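Local coordinates for protein DR2417 (Deinococcus radiodurans, PDB 4XWW) that probably degrades and matures RNA as a metal-dependent 5'-3' exonuclease, possibly also an endonuclease, of the RNase J family, at residues Asp181-Gly185 and Tyr250-Asn254; Asn228-Ile232 and Thr373-His377; Leu334-Val340 and Glu363-Val369. Residue numbers count along the deposited sequence, not the author numbering.

Contact 1. Residues Asp181-Gly185 and Tyr250-Asn254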
loop_
_atom_site.group_PDB
_atom_site.type_symbol
_atom_site.label_atom_id
_atom_site.label_comp_id
_atom_site.label_asym_id
_atom_site.label_seq_id
_atom_site.Cartn_x
_atom_site.Cartn_y
_atom_site.Cartn_z
ATOM N N ASP A 181 -24.537 -11.344 -18.462
ATOM C CA ASP A 181 -25.684 -11.512 -17.572
ATOM C C ASP A 181 -25.338 -11.028 -16.167
ATOM O O ASP A 181 -24.647 -11.721 -15.428
ATOM C CB ASP A 181 -26.124 -12.981 -17.539
ATOM C CG ASP A 181 -27.307 -13.219 -16.605
ATOM O OD1 ASP A 181 -27.949 -12.235 -16.167
ATOM O OD2 ASP A 181 -27.595 -14.405 -16.332
ATOM N N VAL A 182 -25.803 -9.839 -15.799
ATOM C CA VAL A 182 -25.487 -9.318 -14.467
ATOM C C VAL A 182 -26.300 -10.046 -13.398
ATOM O O VAL A 182 -26.040 -9.889 -12.209
ATOM C CB VAL A 182 -25.709 -7.801 -14.362
ATOM C CG1 VAL A 182 -24.653 -7.072 -15.184
ATOM C CG2 VAL A 182 -27.110 -7.410 -14.827
ATOM N N GLY A 183 -27.269 -10.852 -13.827
ATOM C CA GLY A 183 -27.878 -11.833 -12.936
ATOM C C GLY A 183 -29.172 -11.420 -12.257
ATOM O O GLY A 183 -29.785 -12.205 -11.538
ATOM N N THR A 184 -29.613 -10.196 -12.513
ATOM C CA THR A 184 -30.728 -9.624 -11.774
ATOM C C THR A 184 -32.069 -9.856 -12.469
ATOM O O THR A 184 -33.094 -9.376 -12.003
ATOM C CB THR A 184 -30.536 -8.121 -11.557
ATOM O OG1 THR A 184 -30.390 -7.476 -12.829
ATOM C CG2 THR A 184 -29.303 -7.863 -10.696
ATOM N N GLY A 185 -32.049 -10.575 -13.585
ATOM C CA GLY A 185 -33.274 -10.949 -14.274
ATOM C C GLY A 185 -33.956 -9.788 -14.970
ATOM O O GLY A 185 -35.147 -9.851 -15.281
ATOM N N TYR A 250 -26.037 -4.460 -8.564
ATOM C CA TYR A 250 -26.273 -5.817 -9.081
ATOM C C TYR A 250 -25.858 -6.898 -8.076
ATOM O O TYR A 250 -26.618 -7.829 -7.800
ATOM C CB TYR A 250 -25.520 -6.070 -10.382
ATOM C CG TYR A 250 -25.851 -5.122 -11.500
ATOM C CD1 TYR A 250 -27.164 -4.699 -11.737
ATOM C CD2 TYR A 250 -24.849 -4.652 -12.330
ATOM C CE1 TYR A 250 -27.449 -3.809 -12.793
ATOM C CE2 TYR A 250 -25.120 -3.791 -13.369
ATOM C CZ TYR A 250 -26.409 -3.373 -13.600
ATOM O OH TYR A 250 -26.622 -2.504 -14.643
ATOM N N ARG A 251 -24.626 -6.789 -7.593
ATOM C CA ARG A 251 -24.085 -7.686 -6.560
ATOM C C ARG A 251 -25.024 -7.797 -5.356
ATOM O O ARG A 251 -25.370 -8.905 -4.909
ATOM C CB ARG A 251 -22.711 -7.181 -6.120
ATOM C CG ARG A 251 -21.936 -8.076 -5.109
ATOM C CD ARG A 251 -21.173 -9.226 -5.780
ATOM N NE ARG A 251 -20.340 -8.786 -6.893
ATOM C CZ ARG A 251 -19.112 -8.280 -6.793
ATOM N NH1 ARG A 251 -18.508 -8.171 -5.594
ATOM N NH2 ARG A 251 -18.477 -7.915 -7.911
ATOM N N ILE A 252 -25.430 -6.651 -4.822
ATOM C CA ILE A 252 -26.283 -6.649 -3.645
ATOM C C ILE A 252 -27.657 -7.245 -3.958
ATOM O O ILE A 252 -28.183 -8.030 -3.178
ATOM C CB ILE A 252 -26.426 -5.238 -3.064
ATOM C CG1 ILE A 252 -25.051 -4.765 -2.573
ATOM C CG2 ILE A 252 -27.404 -5.252 -1.912
ATOM C CD1 ILE A 252 -24.972 -3.285 -2.201
ATOM N N GLN A 253 -28.240 -6.897 -5.099
ATOM C CA GLN A 253 -29.547 -7.470 -5.436
ATOM C C GLN A 253 -29.451 -8.992 -5.533
ATOM O O GLN A 253 -30.298 -9.718 -5.007
ATOM C CB GLN A 253 -30.089 -6.914 -6.753
ATOM C CG GLN A 253 -31.406 -7.578 -7.176
ATOM C CD GLN A 253 -32.580 -7.181 -6.290
ATOM O OE1 GLN A 253 -32.704 -6.025 -5.884
ATOM N NE2 GLN A 253 -33.470 -8.135 -6.016
ATOM N N ASN A 254 -28.410 -9.476 -6.194
ATOM C CA ASN A 254 -28.238 -10.924 -6.308
ATOM C C ASN A 254 -28.056 -11.577 -4.935
ATOM O O ASN A 254 -28.536 -12.684 -4.705
ATOM C CB ASN A 254 -27.063 -11.244 -7.238
ATOM C CG ASN A 254 -27.353 -10.881 -8.693
ATOM O OD1 ASN A 254 -28.513 -10.842 -9.124
ATOM N ND2 ASN A 254 -26.297 -10.647 -9.462
#

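Contact 2. Residues Asn228-Ile232 and Thr373-His377. With nucleotides of chain C.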
loop_
_atom_site.group_PDB
_atom_site.type_symbol
_atom_site.label_atom_id
_atom_site.label_comp_id
_atom_site.label_asym_id
_atom_site.label_seq_id
_atom_site.Cartn_x
_atom_site.Cartn_y
_atom_site.Cartn_z
ATOM N N ASN A 228 -21.442 -18.408 -7.106
ATOM C CA ASN A 228 -20.393 -18.731 -6.145
ATOM C C ASN A 228 -20.768 -18.326 -4.714
ATOM O O ASN A 228 -20.524 -19.085 -3.753
ATOM C CB ASN A 228 -19.080 -18.063 -6.558
ATOM C CG ASN A 228 -18.502 -18.657 -7.828
ATOM O OD1 ASN A 228 -18.995 -19.666 -8.326
ATOM N ND2 ASN A 228 -17.425 -18.053 -8.341
ATOM N N LEU A 229 -21.346 -17.132 -4.581
ATOM C CA LEU A 229 -21.787 -16.646 -3.276
ATOM C C LEU A 229 -22.882 -17.541 -2.721
ATOM O O LEU A 229 -22.867 -17.855 -1.540
ATOM C CB LEU A 229 -22.256 -15.187 -3.347
ATOM C CG LEU A 229 -21.104 -14.175 -3.439
ATOM C CD1 LEU A 229 -21.656 -12.777 -3.782
ATOM C CD2 LEU A 229 -20.259 -14.153 -2.126
ATOM N N GLU A 230 -23.825 -17.965 -3.564
ATOM C CA GLU A 230 -24.900 -18.806 -3.052
ATOM C C GLU A 230 -24.360 -20.146 -2.557
ATOM O O GLU A 230 -24.802 -20.653 -1.521
ATOM C CB GLU A 230 -25.991 -19.023 -4.115
ATOM C CG GLU A 230 -27.195 -19.805 -3.560
ATOM C CD GLU A 230 -28.454 -19.640 -4.394
ATOM O OE1 GLU A 230 -28.336 -19.323 -5.592
ATOM O OE2 GLU A 230 -29.558 -19.803 -3.834
ATOM N N GLU A 231 -23.373 -20.701 -3.262
ATOM C CA GLU A 231 -22.795 -21.977 -2.863
ATOM C C GLU A 231 -22.107 -21.853 -1.500
ATOM O O GLU A 231 -22.295 -22.695 -0.627
ATOM C CB GLU A 231 -21.810 -22.483 -3.928
ATOM C CG GLU A 231 -21.216 -23.874 -3.646
ATOM C CD GLU A 231 -20.317 -24.374 -4.774
ATOM O OE1 GLU A 231 -19.435 -23.608 -5.217
ATOM O OE2 GLU A 231 -20.501 -25.526 -5.228
ATOM N N ILE A 232 -21.324 -20.791 -1.315
ATOM C CA ILE A 232 -20.675 -20.536 -0.040
ATOM C C ILE A 232 -21.692 -20.321 1.089
ATOM O O ILE A 232 -21.616 -20.959 2.139
ATOM C CB ILE A 232 -19.735 -19.324 -0.165
ATOM C CG1 ILE A 232 -18.572 -19.681 -1.095
ATOM C CG2 ILE A 232 -19.232 -18.880 1.220
ATOM C CD1 ILE A 232 -17.828 -18.485 -1.638
ATOM N N THR A 373 -8.864 -16.927 -3.140
ATOM C CA THR A 373 -9.232 -18.227 -2.603
ATOM C C THR A 373 -10.655 -18.605 -3.000
ATOM O O THR A 373 -10.937 -19.725 -3.414
ATOM C CB THR A 373 -9.119 -18.223 -1.071
ATOM O OG1 THR A 373 -7.858 -17.655 -0.688
ATOM C CG2 THR A 373 -9.241 -19.631 -0.524
ATOM N N TYR A 374 -11.547 -17.639 -2.845
ATOM C CA TYR A 374 -12.933 -17.785 -3.261
ATOM C C TYR A 374 -13.253 -16.723 -4.310
ATOM O O TYR A 374 -12.918 -15.549 -4.129
ATOM C CB TYR A 374 -13.866 -17.641 -2.070
ATOM C CG TYR A 374 -13.650 -18.667 -0.985
ATOM C CD1 TYR A 374 -12.711 -18.451 0.020
ATOM C CD2 TYR A 374 -14.385 -19.840 -0.961
ATOM C CE1 TYR A 374 -12.521 -19.369 1.034
ATOM C CE2 TYR A 374 -14.190 -20.778 0.048
ATOM C CZ TYR A 374 -13.250 -20.532 1.034
ATOM O OH TYR A 374 -13.058 -21.452 2.033
ATOM N N ARG A 375 -13.884 -17.123 -5.412
ATOM C CA ARG A 375 -14.153 -16.146 -6.469
ATOM C C ARG A 375 -15.448 -15.435 -6.155
ATOM O O ARG A 375 -16.511 -15.809 -6.655
ATOM C CB ARG A 375 -14.228 -16.795 -7.849
ATOM C CG ARG A 375 -14.220 -15.721 -8.953
ATOM C CD ARG A 375 -14.458 -16.257 -10.361
ATOM N NE ARG A 375 -13.485 -17.276 -10.738
ATOM C CZ ARG A 375 -12.294 -17.018 -11.268
ATOM N NH1 ARG A 375 -11.476 -18.018 -11.575
ATOM N NH2 ARG A 375 -11.916 -15.765 -11.488
ATOM N N VAL A 376 -15.352 -14.426 -5.301
ATOM C CA VAL A 376 -16.530 -13.751 -4.800
ATOM C C VAL A 376 -16.553 -12.272 -5.213
ATOM O O VAL A 376 -17.295 -11.473 -4.658
ATOM C CB VAL A 376 -16.648 -13.879 -3.268
ATOM C CG1 VAL A 376 -16.938 -15.331 -2.895
ATOM C CG2 VAL A 376 -15.380 -13.396 -2.568
ATOM N N HIS A 377 -15.739 -11.923 -6.201
ATOM C CA HIS A 377 -15.783 -10.577 -6.772
ATOM C C HIS A 377 -15.464 -10.585 -8.252
ATOM O O HIS A 377 -14.565 -11.310 -8.690
ATOM C CB HIS A 377 -14.788 -9.665 -6.052
ATOM C CG HIS A 377 -14.764 -8.268 -6.581
ATOM N ND1 HIS A 377 -15.809 -7.381 -6.409
ATOM C CD2 HIS A 377 -13.815 -7.595 -7.268
ATOM C CE1 HIS A 377 -15.509 -6.230 -6.982
ATOM N NE2 HIS A 377 -14.297 -6.330 -7.503
ATOM O "O3'" U C 1 -12.627 -4.340 -8.543
#

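Contact 3. Residues Leu334-Val340 and Glu363-Val369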
loop_
_atom_site.group_PDB
_atom_site.type_symbol
_atom_site.label_atom_id
_atom_site.label_comp_id
_atom_site.label_asym_id
_atom_site.label_seq_id
_atom_site.Cartn_x
_atom_site.Cartn_y
_atom_site.Cartn_z
ATOM N N LEU A 334 -18.817 -9.801 16.675
ATOM C CA LEU A 334 -18.395 -11.014 15.979
ATOM C C LEU A 334 -17.998 -12.110 16.965
ATOM O O LEU A 334 -17.614 -11.825 18.104
ATOM C CB LEU A 334 -17.223 -10.717 15.043
ATOM C CG LEU A 334 -17.556 -9.792 13.865
ATOM C CD1 LEU A 334 -16.395 -9.699 12.907
ATOM C CD2 LEU A 334 -18.792 -10.263 13.128
ATOM N N ARG A 335 -18.095 -13.362 16.521
ATOM C CA ARG A 335 -17.698 -14.508 17.350
ATOM C C ARG A 335 -17.327 -15.708 16.478
ATOM O O ARG A 335 -17.696 -15.765 15.294
ATOM C CB ARG A 335 -18.819 -14.887 18.330
ATOM C CG ARG A 335 -20.221 -14.965 17.724
ATOM C CD ARG A 335 -21.247 -15.436 18.773
ATOM N NE ARG A 335 -22.597 -14.923 18.521
ATOM C CZ ARG A 335 -23.505 -15.528 17.761
ATOM N NH1 ARG A 335 -23.220 -16.675 17.160
ATOM N NH2 ARG A 335 -24.710 -14.993 17.609
ATOM N N ARG A 336 -16.607 -16.664 17.063
ATOM C CA ARG A 336 -16.291 -17.908 16.363
ATOM C C ARG A 336 -17.559 -18.551 15.845
ATOM O O ARG A 336 -18.505 -18.720 16.601
ATOM C CB ARG A 336 -15.581 -18.895 17.278
ATOM C CG ARG A 336 -14.094 -18.851 17.199
ATOM C CD ARG A 336 -13.426 -19.737 18.242
ATOM N NE ARG A 336 -12.383 -18.965 18.904
ATOM C CZ ARG A 336 -11.218 -18.680 18.339
ATOM N NH1 ARG A 336 -10.950 -19.130 17.123
ATOM N NH2 ARG A 336 -10.318 -17.964 18.997
ATOM N N GLY A 337 -17.567 -18.929 14.571
ATOM C CA GLY A 337 -18.753 -19.493 13.960
ATOM C C GLY A 337 -19.338 -18.566 12.910
ATOM O O GLY A 337 -19.945 -19.026 11.948
ATOM N N ASP A 338 -19.168 -17.261 13.104
ATOM C CA ASP A 338 -19.527 -16.285 12.068
ATOM C C ASP A 338 -18.703 -16.473 10.804
ATOM O O ASP A 338 -17.537 -16.878 10.857
ATOM C CB ASP A 338 -19.331 -14.838 12.564
ATOM C CG ASP A 338 -20.348 -14.425 13.630
ATOM O OD1 ASP A 338 -21.427 -15.045 13.697
ATOM O OD2 ASP A 338 -20.064 -13.504 14.430
ATOM N N THR A 339 -19.309 -16.141 9.667
ATOM C CA THR A 339 -18.602 -16.080 8.396
ATOM C C THR A 339 -18.574 -14.642 7.901
ATOM O O THR A 339 -19.617 -13.986 7.835
ATOM C CB THR A 339 -19.262 -16.998 7.340
ATOM O OG1 THR A 339 -19.279 -18.345 7.843
ATOM C CG2 THR A 339 -18.486 -16.972 6.033
ATOM N N VAL A 340 -17.386 -14.152 7.554
ATOM C CA VAL A 340 -17.278 -12.828 6.937
ATOM C C VAL A 340 -16.771 -12.963 5.514
ATOM O O VAL A 340 -15.735 -13.587 5.258
ATOM C CB VAL A 340 -16.368 -11.891 7.729
ATOM C CG1 VAL A 340 -16.123 -10.575 6.925
ATOM C CG2 VAL A 340 -17.004 -11.602 9.065
ATOM N N GLU A 363 -8.197 -13.520 14.000
ATOM C CA GLU A 363 -7.920 -13.637 15.421
ATOM C C GLU A 363 -9.200 -13.777 16.239
ATOM O O GLU A 363 -9.195 -14.427 17.291
ATOM C CB GLU A 363 -7.072 -12.453 15.902
ATOM C CG GLU A 363 -5.654 -12.524 15.348
ATOM C CD GLU A 363 -4.695 -11.568 16.019
ATOM O OE1 GLU A 363 -4.909 -10.345 15.899
ATOM O OE2 GLU A 363 -3.728 -12.049 16.655
ATOM N N ILE A 364 -10.299 -13.196 15.750
ATOM C CA ILE A 364 -11.577 -13.374 16.439
ATOM C C ILE A 364 -12.009 -14.827 16.290
ATOM O O ILE A 364 -12.588 -15.414 17.216
ATOM C CB ILE A 364 -12.664 -12.419 15.890
ATOM C CG1 ILE A 364 -12.355 -10.978 16.307
ATOM C CG2 ILE A 364 -14.058 -12.808 16.411
ATOM C CD1 ILE A 364 -13.278 -9.933 15.673
ATOM N N GLY A 365 -11.703 -15.398 15.133
ATOM C CA GLY A 365 -12.019 -16.787 14.851
ATOM C C GLY A 365 -13.175 -16.979 13.893
ATOM O O GLY A 365 -13.708 -18.077 13.758
ATOM N N VAL A 366 -13.556 -15.916 13.200
ATOM C CA VAL A 366 -14.587 -16.056 12.178
ATOM C C VAL A 366 -13.980 -16.750 10.948
ATOM O O VAL A 366 -12.760 -16.742 10.736
ATOM C CB VAL A 366 -15.224 -14.693 11.793
ATOM C CG1 VAL A 366 -15.508 -13.863 13.039
ATOM C CG2 VAL A 366 -14.357 -13.924 10.796
ATOM N N ASP A 367 -14.827 -17.410 10.177
ATOM C CA ASP A 367 -14.401 -17.916 8.886
ATOM C C ASP A 367 -14.318 -16.732 7.930
ATOM O O ASP A 367 -15.276 -15.980 7.806
ATOM C CB ASP A 367 -15.371 -18.980 8.366
ATOM C CG ASP A 367 -15.450 -20.196 9.278
ATOM O OD1 ASP A 367 -14.718 -20.235 10.287
ATOM O OD2 ASP A 367 -16.241 -21.117 8.982
ATOM N N VAL A 368 -13.170 -16.549 7.270
ATOM C CA VAL A 368 -12.950 -15.371 6.442
ATOM C C VAL A 368 -12.826 -15.804 4.996
ATOM O O VAL A 368 -12.008 -16.667 4.661
ATOM C CB VAL A 368 -11.677 -14.589 6.844
ATOM C CG1 VAL A 368 -11.734 -13.166 6.281
ATOM C CG2 VAL A 368 -11.498 -14.584 8.361
ATOM N N VAL A 369 -13.637 -15.184 4.146
ATOM C CA VAL A 369 -13.802 -15.595 2.760
ATOM C C VAL A 369 -13.517 -14.416 1.837
ATOM O O VAL A 369 -14.191 -13.383 1.919
ATOM C CB VAL A 369 -15.243 -16.126 2.525
ATOM C CG1 VAL A 369 -15.485 -16.418 1.059
ATOM C CG2 VAL A 369 -15.478 -17.373 3.361
HETATM O O HOH W 1 -8.651 -17.598 16.045
HETATM O O HOH W 2 -12.095 -20.555 15.239
HETATM O O HOH W 3 -15.297 -19.864 12.973
HETATM O O HOH W 4 -18.106 -20.788 7.084
#

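Contact 1. Residues Asp181-Gly185 and Tyr250-Asn254
Here a loop of the metallo-beta-lactamase domain meets helix 249-261 of the beta-CASP domain, at the junction of these two domains of this RNase J. Near the start of the helix, Val-182 lies over one face of the Tyr-250 ring: CG2 of Val-182 sits 4.0 Å from the ring centroid and 6° off its normal, a CH-pi contact, while CG1 of Val-182 comes to 3.7 Å from CD2 of Tyr-250. The tyrosine side chain is about 6 Å from those of the zinc ligand His-153 and the UMP-binding Ser-154, and about 11 Å from a bound zinc ion. The CA-to-CB bond of Arg-251 points away from the loop; its guanidinium forms a salt bridge with Glu-222. Gln-253 offers the loop its aliphatic part, CG lying 4.1 Å from CG2 of Thr-184, while its amide oxygen accepts from the backbone of Asn-287. Gly-183 lies so close to Asn-254 that a CB would clash with ND2, and Asp-181 holds the loop bend as an Asx turn, OD1 accepting from Gly-183 N at 2.8 Å. One turn after Tyr-250, Asn-254 ND2 makes the polar link, donating to Val-182 O at 2.9 Å and 161°.

Contact 2. Residues Asn228-Ile232 and Thr373-His377
One residue after Val-376 packs on a helix, the loop 373-377 reaches the RNA: held by Asn-228 at its backbone and by Leu-229 at the side chain of Val-376, it delivers His-377, whose CA-to-CB bond points away from the helix and whose NE2 lies 2.8 Å from O3' of U1 of chain C, a hydrogen bond in which either atom could be the donor. The nucleotide meets the imidazole at its edge, near the ring plane. On the other side of that ring ND1 is hydrogen-bonded to Arg-251 NH1, so both nitrogens are engaged and the ring is held in orientation.

Behind the histidine, the loop is fixed by one polar and several apolar contacts. Asn-228 ND2 donates to Arg-375 O at 3.0 Å and 166°, a nearly straight bond from helix side chain to loop backbone. It catches the carbonyl where the chain bends, for Arg-375 is the centre of an inverse gamma turn, closed by a weak bond of 2.9 Å from Val-376 N to Tyr-374 O. Val-376, next along, fits against Leu-229 and Ile-232: its CG1 is 3.6 Å from Leu-229 CD2 and 3.5 Å from Ile-232 CD1. One helical turn separates Asn-228 from Ile-232, and CD1 of the isoleucine also reaches Tyr-374 CD2 at 3.8 Å. Leu-229 continues inward onto helix 249-261, while Val-376 O accepts from Ser-343.

His-377 opens the run His-377 to His-381, predicted to bind substrate; the arrangement is consistent with a substrate-binding loop of the beta-CASP nucleases, packed here against helix 222-234.

Contact 3. Residues Leu334-Val340 and Glu363-Val369
Three backbone hydrogen bonds join the edge of a parallel beta sheet: Asp-367 N to Asp-338 O (2.8 Å), Val-340 N to Asp-367 O (2.8 Å) and Val-369 N to Val-340 O (2.9 Å). They pair strands 339-342 and 367-369 of a beta-alpha-beta unit whose connection is helix 351-364. Thr-339 is in register with Asp-367 and Val-340 with Val-368. Ahead of the strand, Asp-338 N donates to Arg-335 O (3.0 Å), closing the turn at Gly-337, and Arg-335 N donates back to Asp-338 OD2 (2.9 Å); Arg-239 pairs with the same carboxylate oxygen.

Water fills the exposed margin. One molecule takes a bond from Gly-337 N (2.9 Å) and donates to Gly-365 O (2.5 Å) and Asp-367 OD1 (2.8 Å); another bridges Thr-339 OG1 and Asp-367 OD2. Gly-365, the first residue beyond the helix, has positive phi, and a CB there would run into Arg-336, whose guanidinium lies with one face over Ile-364 O and Gly-365 N.

Leu-334, Val-340 and Val-366 pack with Leu-361 of the crossover helix. Leu-334 CB is 4.0 Å from Ile-364 CG2 and 4.1 Å from Val-366 CG1, and Val-340 CG2 approaches Val-366 CG2 to 3.9 Å.

In the fold
Following the chain from the N terminus, the loop at 181-185 comes first, then helix 222-234, then helix 249-261, where contact 1 closes its loop of 64 residues. Contact 2 has already opened on helix 222-234, so the two cross; they touch where Arg-251 NH1 meets His-377 ND1 at 2.9 Å. Contact 3 opens and closes later, at 334-340 and 363-369, wholly within the span of contact 2, whose far end at 373-377 follows soon after strand 367-369. Tyr-374 and Ile-232 both pack on Val-369 there. Contact 1 thus ties the metallo-beta-lactamase domain to beta-CASP, contact 3 completes the beta-CASP sheet edge, and contact 2, lying between the two, packs the RNA-contacting loop on helix 222-234.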